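Local coordinates for protein CmeC (Campylobacter jejuni, PDB 4MT4) that probably forms, as a trimer, the outer membrane channel through which a multidrug efflux system expels its substrates from the cell, at residues Leu62-Met67 against Leu467-Arg472; Tyr146-Ala151 against Glu462-Leu467; Leu166-Glu171 against Phe428-Tyr433. All coordinates share one frame; numbering follows the deposited sequence.

Interaction 1. Residues Leu62-Met67 against Leu467-Arg472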
loop_
_atom_site.group_PDB
_atom_site.type_symbol
_atom_site.label_atom_id
_atom_site.label_comp_id
_atom_site.label_asym_id
_atom_site.label_seq_id
_atom_site.Cartn_x
_atom_site.Cartn_y
_atom_site.Cartn_z
ATOM N N LEU B 62 0.391 -5.703 -16.913
ATOM C CA LEU B 62 -0.285 -6.328 -15.781
ATOM C C LEU B 62 -1.789 -6.092 -15.836
ATOM O O LEU B 62 -2.580 -7.003 -15.599
ATOM C CB LEU B 62 0.274 -5.796 -14.460
ATOM C CG LEU B 62 1.675 -6.254 -14.057
ATOM C CD1 LEU B 62 2.149 -5.509 -12.817
ATOM C CD2 LEU B 62 1.696 -7.757 -13.824
ATOM N N ALA B 63 -2.173 -4.861 -16.155
ATOM C CA ALA B 63 -3.577 -4.493 -16.269
ATOM C C ALA B 63 -4.248 -5.240 -17.419
ATOM O O ALA B 63 -5.432 -5.570 -17.347
ATOM C CB ALA B 63 -3.718 -2.994 -16.460
ATOM N N PHE B 64 -3.486 -5.501 -18.478
ATOM C CA PHE B 64 -3.990 -6.250 -19.624
ATOM C C PHE B 64 -4.203 -7.711 -19.243
ATOM O O PHE B 64 -5.195 -8.325 -19.632
ATOM C CB PHE B 64 -3.027 -6.145 -20.813
ATOM C CG PHE B 64 -3.591 -6.676 -22.106
ATOM C CD1 PHE B 64 -3.422 -8.005 -22.455
ATOM C CD2 PHE B 64 -4.286 -5.845 -22.971
ATOM C CE1 PHE B 64 -3.936 -8.498 -23.637
ATOM C CE2 PHE B 64 -4.802 -6.333 -24.159
ATOM C CZ PHE B 64 -4.626 -7.662 -24.492
ATOM N N ILE B 65 -3.264 -8.256 -18.476
ATOM C CA ILE B 65 -3.325 -9.645 -18.038
ATOM C C ILE B 65 -4.475 -9.858 -17.061
ATOM O O ILE B 65 -5.185 -10.863 -17.132
ATOM C CB ILE B 65 -1.998 -10.080 -17.384
ATOM C CG1 ILE B 65 -0.858 -10.008 -18.403
ATOM C CG2 ILE B 65 -2.106 -11.486 -16.817
ATOM C CD1 ILE B 65 0.509 -10.224 -17.802
ATOM N N HIS B 66 -4.657 -8.900 -16.154
ATOM C CA HIS B 66 -5.761 -8.939 -15.199
ATOM C C HIS B 66 -7.102 -9.008 -15.922
ATOM O O HIS B 66 -8.037 -9.657 -15.456
ATOM C CB HIS B 66 -5.722 -7.717 -14.279
ATOM C CG HIS B 66 -4.573 -7.719 -13.318
ATOM N ND1 HIS B 66 -3.966 -8.879 -12.886
ATOM C CD2 HIS B 66 -3.920 -6.702 -12.707
ATOM C CE1 HIS B 66 -2.989 -8.576 -12.049
ATOM N NE2 HIS B 66 -2.940 -7.263 -11.924
ATOM N N MET B 67 -7.184 -8.336 -17.065
ATOM C CA MET B 67 -8.380 -8.355 -17.897
ATOM C C MET B 67 -8.586 -9.730 -18.527
ATOM O O MET B 67 -9.709 -10.235 -18.586
ATOM C CB MET B 67 -8.288 -7.278 -18.980
ATOM C CG MET B 67 -9.460 -7.246 -19.947
ATOM S SD MET B 67 -9.304 -5.909 -21.142
ATOM C CE MET B 67 -7.696 -6.255 -21.842
ATOM N N LEU B 467 1.074 -3.127 -27.820
ATOM C CA LEU B 467 1.459 -3.621 -26.503
ATOM C C LEU B 467 2.323 -4.871 -26.641
ATOM O O LEU B 467 1.884 -5.883 -27.184
ATOM C CB LEU B 467 0.224 -3.913 -25.648
ATOM C CG LEU B 467 0.483 -4.287 -24.187
ATOM C CD1 LEU B 467 1.177 -3.149 -23.450
ATOM C CD2 LEU B 467 -0.813 -4.671 -23.488
ATOM N N ASP B 468 3.556 -4.789 -26.153
ATOM C CA ASP B 468 4.513 -5.880 -26.302
ATOM C C ASP B 468 4.156 -7.060 -25.406
ATOM O O ASP B 468 4.392 -7.029 -24.198
ATOM C CB ASP B 468 5.933 -5.394 -25.992
ATOM C CG ASP B 468 7.005 -6.335 -26.516
ATOM O OD1 ASP B 468 6.841 -7.567 -26.402
ATOM O OD2 ASP B 468 8.019 -5.837 -27.049
ATOM N N MET B 469 3.587 -8.098 -26.010
ATOM C CA MET B 469 3.315 -9.348 -25.313
ATOM C C MET B 469 4.083 -10.479 -25.981
ATOM O O MET B 469 3.633 -11.621 -26.002
ATOM C CB MET B 469 1.813 -9.643 -25.299
ATOM C CG MET B 469 0.971 -8.517 -24.713
ATOM S SD MET B 469 1.312 -8.192 -22.975
ATOM C CE MET B 469 0.692 -9.690 -22.218
ATOM N N SER B 470 5.247 -10.144 -26.533
ATOM C CA SER B 470 6.053 -11.098 -27.292
ATOM C C SER B 470 6.767 -12.090 -26.379
ATOM O O SER B 470 7.350 -13.070 -26.856
ATOM C CB SER B 470 7.076 -10.361 -28.159
ATOM O OG SER B 470 8.105 -9.806 -27.359
ATOM N N PHE B 471 6.721 -11.832 -25.073
ATOM C CA PHE B 471 7.398 -12.691 -24.110
ATOM C C PHE B 471 6.710 -14.048 -23.988
ATOM O O PHE B 471 7.293 -15.007 -23.478
ATOM C CB PHE B 471 7.471 -12.008 -22.745
ATOM C CG PHE B 471 6.125 -11.729 -22.125
ATOM C CD1 PHE B 471 5.526 -12.663 -21.292
ATOM C CD2 PHE B 471 5.470 -10.525 -22.353
ATOM C CE1 PHE B 471 4.293 -12.412 -20.716
ATOM C CE2 PHE B 471 4.241 -10.272 -21.778
ATOM C CZ PHE B 471 3.654 -11.215 -20.960
ATOM N N ARG B 472 5.466 -14.120 -24.453
ATOM C CA ARG B 472 4.699 -15.357 -24.406
ATOM C C ARG B 472 4.446 -15.901 -25.808
ATOM O O ARG B 472 3.757 -16.906 -25.976
ATOM C CB ARG B 472 3.373 -15.134 -23.673
ATOM C CG ARG B 472 2.417 -14.184 -24.379
ATOM C CD ARG B 472 1.222 -13.852 -23.497
ATOM N NE ARG B 472 0.232 -13.036 -24.195
ATOM C CZ ARG B 472 -0.840 -12.507 -23.615
ATOM N NH1 ARG B 472 -1.061 -12.700 -22.321
ATOM N NH2 ARG B 472 -1.690 -11.777 -24.325
#
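Residues 467-472, close to the end of the modelled chain, lie against helix 58-79. This tail has no regular secondary structure here. No hydrogen bond joins the two segments; the contact is made by side chains.

Apolar contacts come first. Phe64 is the centre. Its CG is anti to the backbone N (chi1 -169°), and this sends the ring out toward the tail. Leu467 slides past it in the opposite direction. The CD2 branch of Leu467 does the touching, 3.7 Å from Phe64 CG and equally near CD2 of the ring. Met469 is bent at chi2 and chi3, which curls its methyl back toward the helix. Met469 CE lies 4.1 Å from Ile65 CG1, and the two side chains cross obliquely.

The charged group is Arg472. Its chain runs extended from CG to NE, back over the tail toward the helix. Arg472 NH2 comes to 4.0 Å from Phe64 CE1, with the guanidinium and ring planes 57° apart. Met469 CE sits 3.4 Å above the centre of one guanidinium face. The main polar partner of Arg472 is Glu68, one turn further along the same helix, in a salt bridge through NH1.

Polar bonds within the tail form an Asx turn. Asp468 OD1 accepts from Ser470 N at 3.0 Å through its anti lone pair. The syn lone pair of the same oxygen takes Ser470 OG at 2.7 Å. Also within the tail, Phe471 meets Phe355 of the second subunit, ring planes nearly parallel.

Across 62-67 and 467-472 the contact is thus mainly apolar. The tail's charges are met nearby, Asp468 OD2 by a salt bridge to Lys55 of helix 44-56 and Arg472 by Glu68.

Interaction 2. Residues Tyr146-Ala151 against Glu462-Leu467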
loop_
_atom_site.group_PDB
_atom_site.type_symbol
_atom_site.label_atom_id
_atom_site.label_comp_id
_atom_site.label_asym_id
_atom_site.label_seq_id
_atom_site.Cartn_x
_atom_site.Cartn_y
_atom_site.Cartn_z
ATOM N N TYR B 146 -12.506 -1.589 -17.616
ATOM C CA TYR B 146 -12.465 -0.203 -17.167
ATOM C C TYR B 146 -11.209 0.063 -16.346
ATOM O O TYR B 146 -10.668 1.169 -16.365
ATOM C CB TYR B 146 -13.713 0.132 -16.351
ATOM C CG TYR B 146 -14.995 0.118 -17.155
ATOM C CD1 TYR B 146 -15.013 0.541 -18.478
ATOM C CD2 TYR B 146 -16.188 -0.320 -16.591
ATOM C CE1 TYR B 146 -16.182 0.532 -19.214
ATOM C CE2 TYR B 146 -17.360 -0.333 -17.320
ATOM C CZ TYR B 146 -17.351 0.093 -18.632
ATOM O OH TYR B 146 -18.517 0.081 -19.363
ATOM N N ASP B 147 -10.754 -0.958 -15.623
ATOM C CA ASP B 147 -9.512 -0.867 -14.864
ATOM C C ASP B 147 -8.312 -0.755 -15.799
ATOM O O ASP B 147 -7.320 -0.108 -15.473
ATOM C CB ASP B 147 -9.342 -2.077 -13.942
ATOM C CG ASP B 147 -10.164 -1.966 -12.673
ATOM O OD1 ASP B 147 -10.570 -0.839 -12.321
ATOM O OD2 ASP B 147 -10.398 -3.005 -12.020
ATOM N N TYR B 148 -8.411 -1.386 -16.964
ATOM C CA TYR B 148 -7.352 -1.305 -17.964
ATOM C C TYR B 148 -7.300 0.085 -18.585
ATOM O O TYR B 148 -6.224 0.635 -18.816
ATOM C CB TYR B 148 -7.546 -2.356 -19.057
ATOM C CG TYR B 148 -6.575 -2.216 -20.211
ATOM C CD1 TYR B 148 -5.256 -2.633 -20.087
ATOM C CD2 TYR B 148 -6.979 -1.671 -21.424
ATOM C CE1 TYR B 148 -4.365 -2.508 -21.140
ATOM C CE2 TYR B 148 -6.097 -1.542 -22.480
ATOM C CZ TYR B 148 -4.791 -1.962 -22.333
ATOM O OH TYR B 148 -3.907 -1.837 -23.382
ATOM N N GLU B 149 -8.475 0.644 -18.857
ATOM C CA GLU B 149 -8.581 1.996 -19.391
ATOM C C GLU B 149 -8.050 3.009 -18.386
ATOM O O GLU B 149 -7.384 3.976 -18.751
ATOM C CB GLU B 149 -10.032 2.322 -19.751
ATOM C CG GLU B 149 -10.619 1.449 -20.851
ATOM C CD GLU B 149 -10.193 1.880 -22.243
ATOM O OE1 GLU B 149 -9.274 2.719 -22.361
ATOM O OE2 GLU B 149 -10.785 1.384 -23.223
ATOM N N ALA B 150 -8.356 2.774 -17.114
ATOM C CA ALA B 150 -7.872 3.625 -16.036
ATOM C C ALA B 150 -6.359 3.521 -15.913
ATOM O O ALA B 150 -5.673 4.517 -15.681
ATOM C CB ALA B 150 -8.540 3.248 -14.724
ATOM N N ALA B 151 -5.842 2.309 -16.075
ATOM C CA ALA B 151 -4.406 2.073 -15.999
ATOM C C ALA B 151 -3.687 2.700 -17.188
ATOM O O ALA B 151 -2.593 3.241 -17.043
ATOM C CB ALA B 151 -4.116 0.583 -15.930
ATOM N N GLU B 462 -8.184 -2.260 -30.214
ATOM C CA GLU B 462 -7.652 -1.310 -31.188
ATOM C C GLU B 462 -6.487 -0.498 -30.622
ATOM O O GLU B 462 -5.519 -0.221 -31.328
ATOM C CB GLU B 462 -8.761 -0.370 -31.670
ATOM C CG GLU B 462 -8.277 0.839 -32.463
ATOM C CD GLU B 462 -7.477 0.457 -33.694
ATOM O OE1 GLU B 462 -7.845 -0.530 -34.367
ATOM O OE2 GLU B 462 -6.474 1.145 -33.984
ATOM N N GLU B 463 -6.578 -0.130 -29.349
ATOM C CA GLU B 463 -5.578 0.743 -28.734
ATOM C C GLU B 463 -4.417 -0.031 -28.105
ATOM O O GLU B 463 -3.423 0.565 -27.692
ATOM C CB GLU B 463 -6.236 1.638 -27.680
ATOM C CG GLU B 463 -6.705 0.896 -26.439
ATOM C CD GLU B 463 -7.571 1.754 -25.539
ATOM O OE1 GLU B 463 -7.785 2.940 -25.869
ATOM O OE2 GLU B 463 -8.043 1.241 -24.503
ATOM N N SER B 464 -4.546 -1.353 -28.037
ATOM C CA SER B 464 -3.498 -2.198 -27.466
ATOM C C SER B 464 -2.710 -2.909 -28.562
ATOM O O SER B 464 -2.049 -3.916 -28.313
ATOM C CB SER B 464 -4.096 -3.227 -26.505
ATOM O OG SER B 464 -4.882 -2.597 -25.510
ATOM N N LYS B 465 -2.792 -2.369 -29.773
ATOM C CA LYS B 465 -2.145 -2.943 -30.949
ATOM C C LYS B 465 -0.643 -3.160 -30.772
ATOM O O LYS B 465 -0.106 -4.188 -31.189
ATOM C CB LYS B 465 -2.395 -2.039 -32.157
ATOM C CG LYS B 465 -2.398 -0.563 -31.791
ATOM C CD LYS B 465 -2.621 0.342 -32.993
ATOM C CE LYS B 465 -1.338 0.557 -33.774
ATOM N NZ LYS B 465 -1.428 1.770 -34.636
ATOM N N ASN B 466 0.028 -2.193 -30.153
ATOM C CA ASN B 466 1.481 -2.220 -30.043
ATOM C C ASN B 466 1.988 -2.692 -28.683
ATOM O O ASN B 466 3.190 -2.656 -28.418
ATOM C CB ASN B 466 2.055 -0.833 -30.343
ATOM C CG ASN B 466 1.744 -0.366 -31.753
ATOM O OD1 ASN B 466 1.293 0.761 -31.960
ATOM N ND2 ASN B 466 1.986 -1.232 -32.731
ATOM N N LEU B 467 1.074 -3.127 -27.820
ATOM C CA LEU B 467 1.459 -3.621 -26.503
ATOM C C LEU B 467 2.323 -4.871 -26.641
ATOM O O LEU B 467 1.884 -5.883 -27.184
ATOM C CB LEU B 467 0.224 -3.913 -25.648
ATOM C CG LEU B 467 0.483 -4.287 -24.187
ATOM C CD1 LEU B 467 1.177 -3.149 -23.450
ATOM C CD2 LEU B 467 -0.813 -4.671 -23.488
HETATM O O HOH W 1 -2.819 0.324 -24.474
#
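A helix end packs here against a long helix of the outer membrane factor fold. Helix 456-463 stops at Glu463, and a type I beta turn follows from Ser464 to Leu467. Both elements face residues 146-151 of helix 129-195.

Tyr148 reaches across to the turn. Its CG is anti to the backbone N (chi1 173°), so the ring projects straight at the turn. Tyr148 OH lies 2.5 Å from Ser464 OG, a very short hydrogen bond. Ser464 OG sits anti to its own carbonyl carbon, which turns it to the phenol. Ser464 OG also hydrogen-bonds to Ile460 O, within the last turn of the helix. Leu467 CD2 adds a looser contact to the phenol oxygen.

Glu149 and Glu463 meet as like charges. Glu149 bends at chi2, and this bend brings its carboxylate round to the far segment. Glu463 starts from the crowded position, with CG between the backbone N and the carbonyl carbon (chi1 70°), then runs extended. Glu149 OE1 comes to 2.9 Å from Glu463 OE2, and the carboxylate planes are 71° apart. Two charged carboxylates this close would repel. The nearby like charge would be expected to raise a pKa, so one of the two may be protonated. Glu463 OE2 also lies at the edge of the Tyr148 ring, near its plane, 4.0 Å from CE2.

A water completes the join. It is 2.7 Å from Tyr148 OH and donates to Glu463 O at 3.3 Å.

Interaction 3. Residues Leu166-Glu171 against Phe428-Tyr433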
loop_
_atom_site.group_PDB
_atom_site.type_symbol
_atom_site.label_atom_id
_atom_site.label_comp_id
_atom_site.label_asym_id
_atom_site.label_seq_id
_atom_site.Cartn_x
_atom_site.Cartn_y
_atom_site.Cartn_z
ATOM N N LEU B 166 11.304 16.205 -16.523
ATOM C CA LEU B 166 12.660 15.973 -17.003
ATOM C C LEU B 166 13.172 17.176 -17.789
ATOM O O LEU B 166 14.308 17.614 -17.598
ATOM C CB LEU B 166 12.717 14.718 -17.871
ATOM C CG LEU B 166 14.068 14.446 -18.534
ATOM C CD1 LEU B 166 15.154 14.251 -17.484
ATOM C CD2 LEU B 166 13.990 13.245 -19.463
ATOM N N VAL B 167 12.329 17.702 -18.674
ATOM C CA VAL B 167 12.674 18.887 -19.456
ATOM C C VAL B 167 12.888 20.079 -18.531
ATOM O O VAL B 167 13.773 20.904 -18.752
ATOM C CB VAL B 167 11.582 19.228 -20.492
ATOM C CG1 VAL B 167 11.990 20.434 -21.314
ATOM C CG2 VAL B 167 11.317 18.037 -21.397
ATOM N N ASN B 168 12.064 20.155 -17.492
ATOM C CA ASN B 168 12.200 21.175 -16.462
ATOM C C ASN B 168 13.553 21.046 -15.771
ATOM O O ASN B 168 14.205 22.041 -15.458
ATOM C CB ASN B 168 11.067 21.050 -15.443
ATOM C CG ASN B 168 10.931 22.271 -14.553
ATOM O OD1 ASN B 168 10.006 22.355 -13.746
ATOM N ND2 ASN B 168 11.839 23.228 -14.702
ATOM N N ALA B 169 13.969 19.805 -15.544
ATOM C CA ALA B 169 15.238 19.525 -14.890
ATOM C C ALA B 169 16.414 19.866 -15.799
ATOM O O ALA B 169 17.450 20.338 -15.334
ATOM C CB ALA B 169 15.300 18.071 -14.463
ATOM N N TYR B 170 16.246 19.629 -17.096
ATOM C CA TYR B 170 17.269 19.980 -18.075
ATOM C C TYR B 170 17.457 21.492 -18.152
ATOM O O TYR B 170 18.585 21.986 -18.197
ATOM C CB TYR B 170 16.912 19.431 -19.459
ATOM C CG TYR B 170 17.414 18.030 -19.732
ATOM C CD1 TYR B 170 18.776 17.763 -19.816
ATOM C CD2 TYR B 170 16.527 16.979 -19.928
ATOM C CE1 TYR B 170 19.239 16.484 -20.072
ATOM C CE2 TYR B 170 16.981 15.699 -20.188
ATOM C CZ TYR B 170 18.337 15.456 -20.258
ATOM O OH TYR B 170 18.786 14.179 -20.515
ATOM N N GLU B 171 16.342 22.217 -18.163
ATOM C CA GLU B 171 16.357 23.673 -18.266
ATOM C C GLU B 171 17.038 24.325 -17.068
ATOM O O GLU B 171 17.840 25.244 -17.226
ATOM C CB GLU B 171 14.932 24.208 -18.412
ATOM C CG GLU B 171 14.321 23.974 -19.785
ATOM C CD GLU B 171 14.944 24.851 -20.853
ATOM O OE1 GLU B 171 14.659 26.068 -20.862
ATOM O OE2 GLU B 171 15.722 24.326 -21.678
ATOM N N PHE B 428 10.666 30.491 -13.122
ATOM C CA PHE B 428 9.858 30.565 -14.334
ATOM C C PHE B 428 9.842 29.230 -15.068
ATOM O O PHE B 428 8.826 28.848 -15.648
ATOM C CB PHE B 428 10.371 31.667 -15.263
ATOM C CG PHE B 428 9.583 31.801 -16.536
ATOM C CD1 PHE B 428 8.199 31.839 -16.509
ATOM C CD2 PHE B 428 10.227 31.900 -17.756
ATOM C CE1 PHE B 428 7.472 31.963 -17.675
ATOM C CE2 PHE B 428 9.506 32.027 -18.928
ATOM C CZ PHE B 428 8.126 32.059 -18.888
ATOM N N ASN B 429 10.970 28.526 -15.043
ATOM C CA ASN B 429 11.044 27.188 -15.617
ATOM C C ASN B 429 10.105 26.228 -14.897
ATOM O O ASN B 429 9.396 25.446 -15.528
ATOM C CB ASN B 429 12.476 26.649 -15.561
ATOM C CG ASN B 429 13.400 27.338 -16.543
ATOM O OD1 ASN B 429 12.965 27.833 -17.581
ATOM N ND2 ASN B 429 14.688 27.365 -16.222
ATOM N N ASN B 430 10.104 26.300 -13.570
ATOM C CA ASN B 430 9.269 25.434 -12.748
ATOM C C ASN B 430 7.779 25.689 -12.954
ATOM O O ASN B 430 6.983 24.755 -12.970
ATOM C CB ASN B 430 9.630 25.604 -11.273
ATOM C CG ASN B 430 11.045 25.154 -10.965
ATOM O OD1 ASN B 430 11.786 24.746 -11.860
ATOM N ND2 ASN B 430 11.430 25.233 -9.696
ATOM N N ILE B 431 7.411 26.958 -13.105
ATOM C CA ILE B 431 6.026 27.332 -13.373
ATOM C C ILE B 431 5.609 26.874 -14.766
ATOM O O ILE B 431 4.491 26.400 -14.971
ATOM C CB ILE B 431 5.818 28.859 -13.253
ATOM C CG1 ILE B 431 6.042 29.315 -11.811
ATOM C CG2 ILE B 431 4.424 29.258 -13.720
ATOM C CD1 ILE B 431 5.073 28.717 -10.821
ATOM N N LYS B 432 6.529 27.011 -15.715
ATOM C CA LYS B 432 6.271 26.691 -17.115
ATOM C C LYS B 432 5.806 25.248 -17.309
ATOM O O LYS B 432 4.860 24.985 -18.054
ATOM C CB LYS B 432 7.529 26.946 -17.943
ATOM C CG LYS B 432 7.321 26.882 -19.446
ATOM C CD LYS B 432 8.599 27.262 -20.175
ATOM C CE LYS B 432 9.139 28.597 -19.678
ATOM N NZ LYS B 432 10.461 28.938 -20.275
ATOM N N TYR B 433 6.470 24.319 -16.627
ATOM C CA TYR B 433 6.177 22.899 -16.788
ATOM C C TYR B 433 5.206 22.407 -15.723
ATOM O O TYR B 433 4.653 21.314 -15.832
ATOM C CB TYR B 433 7.471 22.085 -16.766
ATOM C CG TYR B 433 8.373 22.417 -17.933
ATOM C CD1 TYR B 433 8.261 21.738 -19.139
ATOM C CD2 TYR B 433 9.318 23.428 -17.836
ATOM C CE1 TYR B 433 9.075 22.051 -20.211
ATOM C CE2 TYR B 433 10.134 23.748 -18.899
ATOM C CZ TYR B 433 10.011 23.058 -20.085
ATOM O OH TYR B 433 10.828 23.381 -21.143
HETATM O O HOH W 2 12.002 25.977 -21.089
#
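Asn168, Tyr433 and Glu171 bury the most surface where helix 129-195 meets helix 411-445. The segments run nearly antiparallel, at 165°, and their axes approach to 9.4 Å. This is side-by-side packing of long helices in the alpha-helical barrel of an outer membrane factor.

Asn168 contributes most. Its CG is anti to the backbone N, which lays the amide toward the other helix. Asn168 ND2 donates to Asn430 OD1 at 3.2 Å. The bond is bent, 140° at the hydrogen, but it lies in the carbonyl plane and uses a lone pair. The two amide planes are 71° apart. Asn430 OD1 also accepts from Asn172 ND2, so one oxygen is held by two amides of the same helix.

Tyr433 lies with one ring face against the backbone of Val167 and Asn168. Asn168 N sits over the ring centre, 4.1 Å above the plane. Val167 crosses the phenol end at about a right angle, and its CG1 branch touches Tyr433 OH at 3.2 Å.

Glu171 bends at chi2. Glu171 CB lies 3.8 Å from Asn429 ND2; that amide nitrogen is hydrogen-bonded to Asn172 OD1. The carboxylate curls toward a water that donates to Glu171 OE1 at 2.7 Å. The same water hydrogen-bonds to Tyr433 OH at 2.8 Å and accepts weakly from Lys432 NZ. It thus bridges an acid and a phenol.

Other helices close round the pair. Leu166, Ala169 and Tyr170 pack on helix 201-236, and Tyr170 stacks on Tyr250. Phe428, Ile431 and Lys432 lie against helix 339-405, and Ile431 also meets Leu216 of the third subunit.

Interactions 1 and 2 form one continuous site, with centres about 10 Å apart. They share Leu467, which touches both Phe64 and Tyr148. Helix 58-79 and helix 129-195 meet directly there: Ala63 CB is 3.6 Å from Ala151 CB, and Phe64 N is 3.7 Å from Tyr148 CD1. Residues 462-472, at the end of helix 456-463 and beyond, thus meet helix 129-195 and helix 58-79 in turn. Interaction 3 lies further along helix 129-195, shared with interaction 2. Its centre lies about 30 Å from that of interaction 2 and about 34 Å from that of interaction 1. No contact includes a residue of the lipid-like ligand's pocket, which includes Cys1, Ile124, Asp125 and Leu126.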